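Local coordinates for outer membrane protein Omp121 (Bacteroides thetaiotaomicron, PDB 5FQ8) that probably imports nutrients across the outer membrane as the TonB-dependent barrel of a SusCD complex, working together with partner lipoproteins, at residues Asp266-Tyr270 with Arg298-Lys302; Ala305-Ser311 with Lys387-Glu393. All coordinates share one frame. Residue numbers count along the deposited sequence, not the author numbering.

In the fold
Both contacts are antiparallel strand pairings in one wall of the transmembrane beta barrel, their centres about 10 Å apart. Contact 1 pairs the ends of the hairpin 268-280/289-303 that lie far from its turn; contact 2 joins the next strand, 306-320, to strand 376-394. Strands 289-303 and 306-320 are neighbours, so the four strands are contiguous, and G299 O lies 2.8 Å from S310 N where the contacts meet. Each is partly buried. Contact 1 is shorter, with Y270 and H301 beside S268 and G299 on one face and D269 and S300 on the other; contact 2 separates a mainly apolar outer face from a polar face with a water. Both also touch a second copy of the protein.

Contact 1 (Asp266-Tyr270 with Arg298-Lys302); sequences DKSDY and RGSHK
Y270 (chi1 t) turns a ring edge to G299, with CD1 4.0 Å from G299 CA near the ring plane; an ideal CB on G299 would come tightly within 3.3 Å of CD1. Strands 268-270 and 298-302 run antiparallel at 172°, their axes 4.8 Å apart. D269 and S300 form the hydrogen-bonded pair: D269 N to S300 O is 3.0 Å and S300 N to D269 O 3.2 Å, while D269 OD2 lies 3.7 Å from S300 CB. S268-H301 and Y270-G299, CA atoms 4.2 and 4.4 Å apart, are non-hydrogen-bonded pairs on the opposite face. There H301 (chi1 t) puts ND1 3.6 Å from S268 CB. K267, in the loop just before the strand, accepts K302 N at its O at 2.7 Å. R298 reaches away to a salt bridge with D137 of the plug region, and S268 OG hydrogen-bonds T265 OG1 of its own chain and S268 OG of the second subunit. This is the open end of a beta hairpin in the wall of a TonB-dependent receptor barrel.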
loop_
_atom_site.group_PDB
_atom_site.type_symbol
_atom_site.label_atom_id
_atom_site.label_comp_id
_atom_site.label_asym_id
_atom_site.label_seq_id
_atom_site.Cartn_x
_atom_site.Cartn_y
_atom_site.Cartn_z
ATOM N N ASP B 266 -36.901 41.648 -13.784
ATOM C CA ASP B 266 -38.171 41.321 -13.164
ATOM C C ASP B 266 -38.563 39.888 -13.427
ATOM O O ASP B 266 -39.598 39.450 -12.927
ATOM C CB ASP B 266 -39.272 42.266 -13.649
ATOM C CG ASP B 266 -39.257 43.602 -12.918
ATOM O OD1 ASP B 266 -39.647 43.638 -11.732
ATOM O OD2 ASP B 266 -38.848 44.618 -13.522
ATOM N N LYS B 267 -37.755 39.157 -14.189
ATOM C CA LYS B 267 -38.020 37.761 -14.475
ATOM C C LYS B 267 -36.843 36.842 -14.167
ATOM O O LYS B 267 -36.952 35.633 -14.387
ATOM C CB LYS B 267 -38.420 37.598 -15.946
ATOM C CG LYS B 267 -39.613 38.424 -16.376
ATOM C CD LYS B 267 -40.887 37.969 -15.692
ATOM C CE LYS B 267 -42.087 38.206 -16.594
ATOM N NZ LYS B 267 -42.199 39.635 -17.026
ATOM N N SER B 268 -35.732 37.364 -13.660
ATOM C CA SER B 268 -34.523 36.560 -13.576
ATOM C C SER B 268 -33.547 37.199 -12.606
ATOM O O SER B 268 -33.583 38.408 -12.373
ATOM C CB SER B 268 -33.874 36.419 -14.945
ATOM O OG SER B 268 -33.289 37.644 -15.320
ATOM N N ASP B 269 -32.667 36.375 -12.049
ATOM C CA ASP B 269 -31.590 36.880 -11.211
ATOM C C ASP B 269 -30.367 36.001 -11.403
ATOM O O ASP B 269 -30.459 34.889 -11.918
ATOM C CB ASP B 269 -31.985 36.942 -9.735
ATOM C CG ASP B 269 -32.458 35.626 -9.205
ATOM O OD1 ASP B 269 -31.623 34.735 -9.065
ATOM O OD2 ASP B 269 -33.657 35.474 -8.916
ATOM N N TYR B 270 -29.217 36.516 -10.988
ATOM C CA TYR B 270 -27.956 35.842 -11.260
ATOM C C TYR B 270 -26.932 36.267 -10.226
ATOM O O TYR B 270 -26.697 37.463 -10.054
ATOM C CB TYR B 270 -27.483 36.175 -12.662
ATOM C CG TYR B 270 -26.469 35.221 -13.223
ATOM C CD1 TYR B 270 -26.659 33.846 -13.139
ATOM C CD2 TYR B 270 -25.337 35.692 -13.873
ATOM C CE1 TYR B 270 -25.741 32.971 -13.662
ATOM C CE2 TYR B 270 -24.408 34.821 -14.404
ATOM C CZ TYR B 270 -24.619 33.464 -14.291
ATOM O OH TYR B 270 -23.713 32.577 -14.808
ATOM N N ARG B 298 -25.337 30.967 -9.297
ATOM C CA ARG B 298 -26.719 30.692 -8.961
ATOM C C ARG B 298 -27.608 31.563 -9.819
ATOM O O ARG B 298 -27.385 32.770 -9.924
ATOM C CB ARG B 298 -26.982 30.948 -7.483
ATOM C CG ARG B 298 -26.356 29.943 -6.589
ATOM C CD ARG B 298 -26.452 30.321 -5.160
ATOM N NE ARG B 298 -25.239 30.980 -4.707
ATOM C CZ ARG B 298 -25.229 32.120 -4.045
ATOM N NH1 ARG B 298 -26.369 32.723 -3.771
ATOM N NH2 ARG B 298 -24.086 32.656 -3.662
ATOM N N GLY B 299 -28.612 30.957 -10.419
ATOM C CA GLY B 299 -29.522 31.686 -11.269
ATOM C C GLY B 299 -30.923 31.141 -11.172
ATOM O O GLY B 299 -31.146 29.990 -10.800
ATOM N N SER B 300 -31.868 31.997 -11.537
ATOM C CA SER B 300 -33.283 31.685 -11.596
ATOM C C SER B 300 -33.882 32.489 -12.738
ATOM O O SER B 300 -33.495 33.635 -12.957
ATOM C CB SER B 300 -33.952 32.017 -10.267
ATOM O OG SER B 300 -35.235 31.446 -10.182
ATOM N N HIS B 301 -34.784 31.878 -13.493
ATOM C CA HIS B 301 -35.460 32.550 -14.592
ATOM C C HIS B 301 -36.915 32.138 -14.561
ATOM O O HIS B 301 -37.218 30.956 -14.402
ATOM C CB HIS B 301 -34.839 32.205 -15.946
ATOM C CG HIS B 301 -35.371 33.016 -17.090
ATOM N ND1 HIS B 301 -34.701 34.106 -17.604
ATOM C CD2 HIS B 301 -36.499 32.888 -17.828
ATOM C CE1 HIS B 301 -35.395 34.615 -18.605
ATOM N NE2 HIS B 301 -36.490 33.895 -18.763
ATOM N N LYS B 302 -37.809 33.108 -14.703
ATOM C CA LYS B 302 -39.240 32.860 -14.683
ATOM C C LYS B 302 -39.803 33.171 -16.057
ATOM O O LYS B 302 -39.444 34.181 -16.664
ATOM C CB LYS B 302 -39.932 33.699 -13.608
ATOM C CG LYS B 302 -41.378 33.313 -13.358
ATOM C CD LYS B 302 -41.920 33.938 -12.085
ATOM C CE LYS B 302 -43.328 33.437 -11.778
ATOM N NZ LYS B 302 -43.856 33.887 -10.454
#

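Contact 2 (Ala305-Ser311 with Lys387-Glu393); sequences ALTFSSS and KFQLDYE
Paired amides and carbonyls of T307 and D391 make the shortest rungs of this ladder, T307 N to D391 O and D391 N to T307 O both at 2.7 Å. The same two-bond pattern recurs at S309-Q389 (S309 N to Q389 O 3.0 Å, Q389 N to S309 O 3.1 Å) and at S311-K387 (S311 N to K387 O 3.1 Å, K387 N to S311 O 2.8 Å); E393 N to A305 O, 3.2 Å, adds a rung at the other end. Strands 306-311 and 387-393 are thus antiparallel, at 169° with axes 4.6 Å apart, and L306-Y392, F308-L390 and S310-F388 are the intervening non-hydrogen-bonded pairs.

On the face of T307, S309 and Q389, polar groups form a chain along one strand: K387 NZ donates to Q389 OE1 at 2.7 Å and Q389 NE2 to D391 OD2 at 2.6 Å. K387 NZ also bonds the backbone of D105 in the plug region, and D391 OD1 bonds T401 on the next strand. A water 2.5 Å from S309 OG also lies within hydrogen-bonding reach of Q389 O (3.1 Å) and D391 OD2 (3.2 Å), bridging the strands.

The opposite face is largely apolar, S310 being the exception, its OG making a weak hydrogen bond to K387 O at 3.4 Å. With L390 at chi1 t, chi2 p, its CD1 meets L306 CD1 at 3.7 Å and F308 CB at 4.0 Å. Y392 (t) brings CD1 to 3.9 Å from L306 CB, and its CE1 to 3.8 Å from A305 CB. F308, chi1 p, directs its ring away from this pairing, while the F388 ring meets F261 of the second subunit. A polar face toward the plug and an apolar one toward lipid or a neighbouring subunit characterise an outer-membrane beta-barrel wall.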
loop_
_atom_site.group_PDB
_atom_site.type_symbol
_atom_site.label_atom_id
_atom_site.label_comp_id
_atom_site.label_asym_id
_atom_site.label_seq_id
_atom_site.Cartn_x
_atom_site.Cartn_y
_atom_site.Cartn_z
ATOM N N ALA B 305 -45.899 30.673 -15.726
ATOM C CA ALA B 305 -46.068 29.944 -14.483
ATOM C C ALA B 305 -44.841 29.124 -14.121
ATOM O O ALA B 305 -44.731 28.681 -12.980
ATOM C CB ALA B 305 -47.285 29.036 -14.572
ATOM N N LEU B 306 -43.920 28.918 -15.055
ATOM C CA LEU B 306 -42.775 28.058 -14.826
ATOM C C LEU B 306 -41.606 28.856 -14.289
ATOM O O LEU B 306 -41.341 29.967 -14.739
ATOM C CB LEU B 306 -42.356 27.351 -16.111
ATOM C CG LEU B 306 -41.254 26.298 -15.964
ATOM C CD1 LEU B 306 -41.770 24.995 -16.486
ATOM C CD2 LEU B 306 -39.987 26.691 -16.696
ATOM N N THR B 307 -40.903 28.274 -13.329
ATOM C CA THR B 307 -39.662 28.836 -12.816
ATOM C C THR B 307 -38.631 27.726 -12.743
ATOM O O THR B 307 -38.872 26.696 -12.113
ATOM C CB THR B 307 -39.865 29.472 -11.444
ATOM O OG1 THR B 307 -41.104 30.178 -11.438
ATOM C CG2 THR B 307 -38.750 30.434 -11.154
ATOM N N PHE B 308 -37.498 27.926 -13.402
ATOM C CA PHE B 308 -36.390 26.991 -13.329
ATOM C C PHE B 308 -35.179 27.728 -12.782
ATOM O O PHE B 308 -34.792 28.776 -13.299
ATOM C CB PHE B 308 -36.105 26.346 -14.690
ATOM C CG PHE B 308 -35.638 27.297 -15.744
ATOM C CD1 PHE B 308 -36.546 27.944 -16.564
ATOM C CD2 PHE B 308 -34.289 27.517 -15.940
ATOM C CE1 PHE B 308 -36.114 28.808 -17.540
ATOM C CE2 PHE B 308 -33.845 28.374 -16.899
ATOM C CZ PHE B 308 -34.759 29.027 -17.713
ATOM N N SER B 309 -34.606 27.198 -11.717
ATOM C CA SER B 309 -33.435 27.788 -11.106
ATOM C C SER B 309 -32.382 26.712 -10.913
ATOM O O SER B 309 -32.668 25.516 -10.975
ATOM C CB SER B 309 -33.775 28.424 -9.777
ATOM O OG SER B 309 -34.395 27.471 -8.940
ATOM N N SER B 310 -31.155 27.150 -10.670
ATOM C CA SER B 310 -30.074 26.194 -10.550
ATOM C C SER B 310 -28.902 26.814 -9.818
ATOM O O SER B 310 -28.577 27.980 -10.028
ATOM C CB SER B 310 -29.627 25.709 -11.917
ATOM O OG SER B 310 -28.370 25.092 -11.787
ATOM N N SER B 311 -28.266 26.012 -8.976
ATOM C CA SER B 311 -27.121 26.422 -8.177
ATOM C C SER B 311 -26.039 25.375 -8.348
ATOM O O SER B 311 -26.332 24.185 -8.260
ATOM C CB SER B 311 -27.520 26.554 -6.701
ATOM O OG SER B 311 -26.409 26.814 -5.868
ATOM N N LYS B 387 -27.859 22.126 -7.131
ATOM C CA LYS B 387 -29.250 21.710 -7.211
ATOM C C LYS B 387 -29.892 22.238 -8.480
ATOM O O LYS B 387 -29.380 23.148 -9.123
ATOM C CB LYS B 387 -30.038 22.177 -5.992
ATOM C CG LYS B 387 -30.478 23.602 -6.055
ATOM C CD LYS B 387 -31.863 23.739 -5.483
ATOM C CE LYS B 387 -32.473 25.084 -5.809
ATOM N NZ LYS B 387 -33.755 25.309 -5.093
ATOM N N PHE B 388 -31.011 21.618 -8.838
ATOM C CA PHE B 388 -31.904 22.076 -9.889
ATOM C C PHE B 388 -33.315 22.056 -9.338
ATOM O O PHE B 388 -33.745 21.062 -8.756
ATOM C CB PHE B 388 -31.830 21.208 -11.147
ATOM C CG PHE B 388 -32.907 21.519 -12.166
ATOM C CD1 PHE B 388 -32.728 22.529 -13.089
ATOM C CD2 PHE B 388 -34.086 20.802 -12.199
ATOM C CE1 PHE B 388 -33.694 22.820 -14.015
ATOM C CE2 PHE B 388 -35.066 21.100 -13.121
ATOM C CZ PHE B 388 -34.866 22.107 -14.033
ATOM N N GLN B 389 -34.042 23.138 -9.532
ATOM C CA GLN B 389 -35.412 23.212 -9.068
ATOM C C GLN B 389 -36.291 23.701 -10.196
ATOM O O GLN B 389 -35.928 24.645 -10.898
ATOM C CB GLN B 389 -35.544 24.131 -7.865
ATOM C CG GLN B 389 -36.884 24.046 -7.226
ATOM C CD GLN B 389 -36.945 24.846 -5.972
ATOM O OE1 GLN B 389 -36.350 24.485 -4.962
ATOM N NE2 GLN B 389 -37.651 25.963 -6.024
ATOM N N LEU B 390 -37.436 23.052 -10.362
ATOM C CA LEU B 390 -38.452 23.413 -11.343
ATOM C C LEU B 390 -39.732 23.692 -10.580
ATOM O O LEU B 390 -40.319 22.775 -10.002
ATOM C CB LEU B 390 -38.668 22.290 -12.353
ATOM C CG LEU B 390 -39.673 22.560 -13.451
ATOM C CD1 LEU B 390 -39.140 23.710 -14.221
ATOM C CD2 LEU B 390 -39.820 21.365 -14.342
ATOM N N ASP B 391 -40.155 24.950 -10.570
ATOM C CA ASP B 391 -41.418 25.342 -9.966
ATOM C C ASP B 391 -42.431 25.620 -11.062
ATOM O O ASP B 391 -42.107 26.261 -12.058
ATOM C CB ASP B 391 -41.255 26.590 -9.107
ATOM C CG ASP B 391 -40.501 26.326 -7.842
ATOM O OD1 ASP B 391 -41.060 25.671 -6.942
ATOM O OD2 ASP B 391 -39.353 26.793 -7.748
ATOM N N TYR B 392 -43.656 25.148 -10.877
ATOM C CA TYR B 392 -44.706 25.408 -11.855
ATOM C C TYR B 392 -46.031 25.586 -11.132
ATOM O O TYR B 392 -46.555 24.634 -10.555
ATOM C CB TYR B 392 -44.796 24.283 -12.872
ATOM C CG TYR B 392 -45.797 24.536 -13.961
ATOM C CD1 TYR B 392 -45.518 25.423 -14.984
ATOM C CD2 TYR B 392 -47.022 23.883 -13.971
ATOM C CE1 TYR B 392 -46.428 25.663 -15.976
ATOM C CE2 TYR B 392 -47.937 24.110 -14.966
ATOM C CZ TYR B 392 -47.632 25.003 -15.963
ATOM O OH TYR B 392 -48.525 25.258 -16.967
ATOM N N GLU B 393 -46.581 26.794 -11.193
ATOM C CA GLU B 393 -47.858 27.101 -10.563
ATOM C C GLU B 393 -48.997 26.836 -11.537
ATOM O O GLU B 393 -48.897 27.153 -12.720
ATOM C CB GLU B 393 -47.863 28.555 -10.090
ATOM C CG GLU B 393 -46.772 28.847 -9.071
ATOM C CD GLU B 393 -46.578 30.312 -8.783
ATOM O OE1 GLU B 393 -47.314 31.135 -9.358
ATOM O OE2 GLU B 393 -45.681 30.643 -7.978
HETATM O O HOH W 1 -36.831 27.347 -9.613
#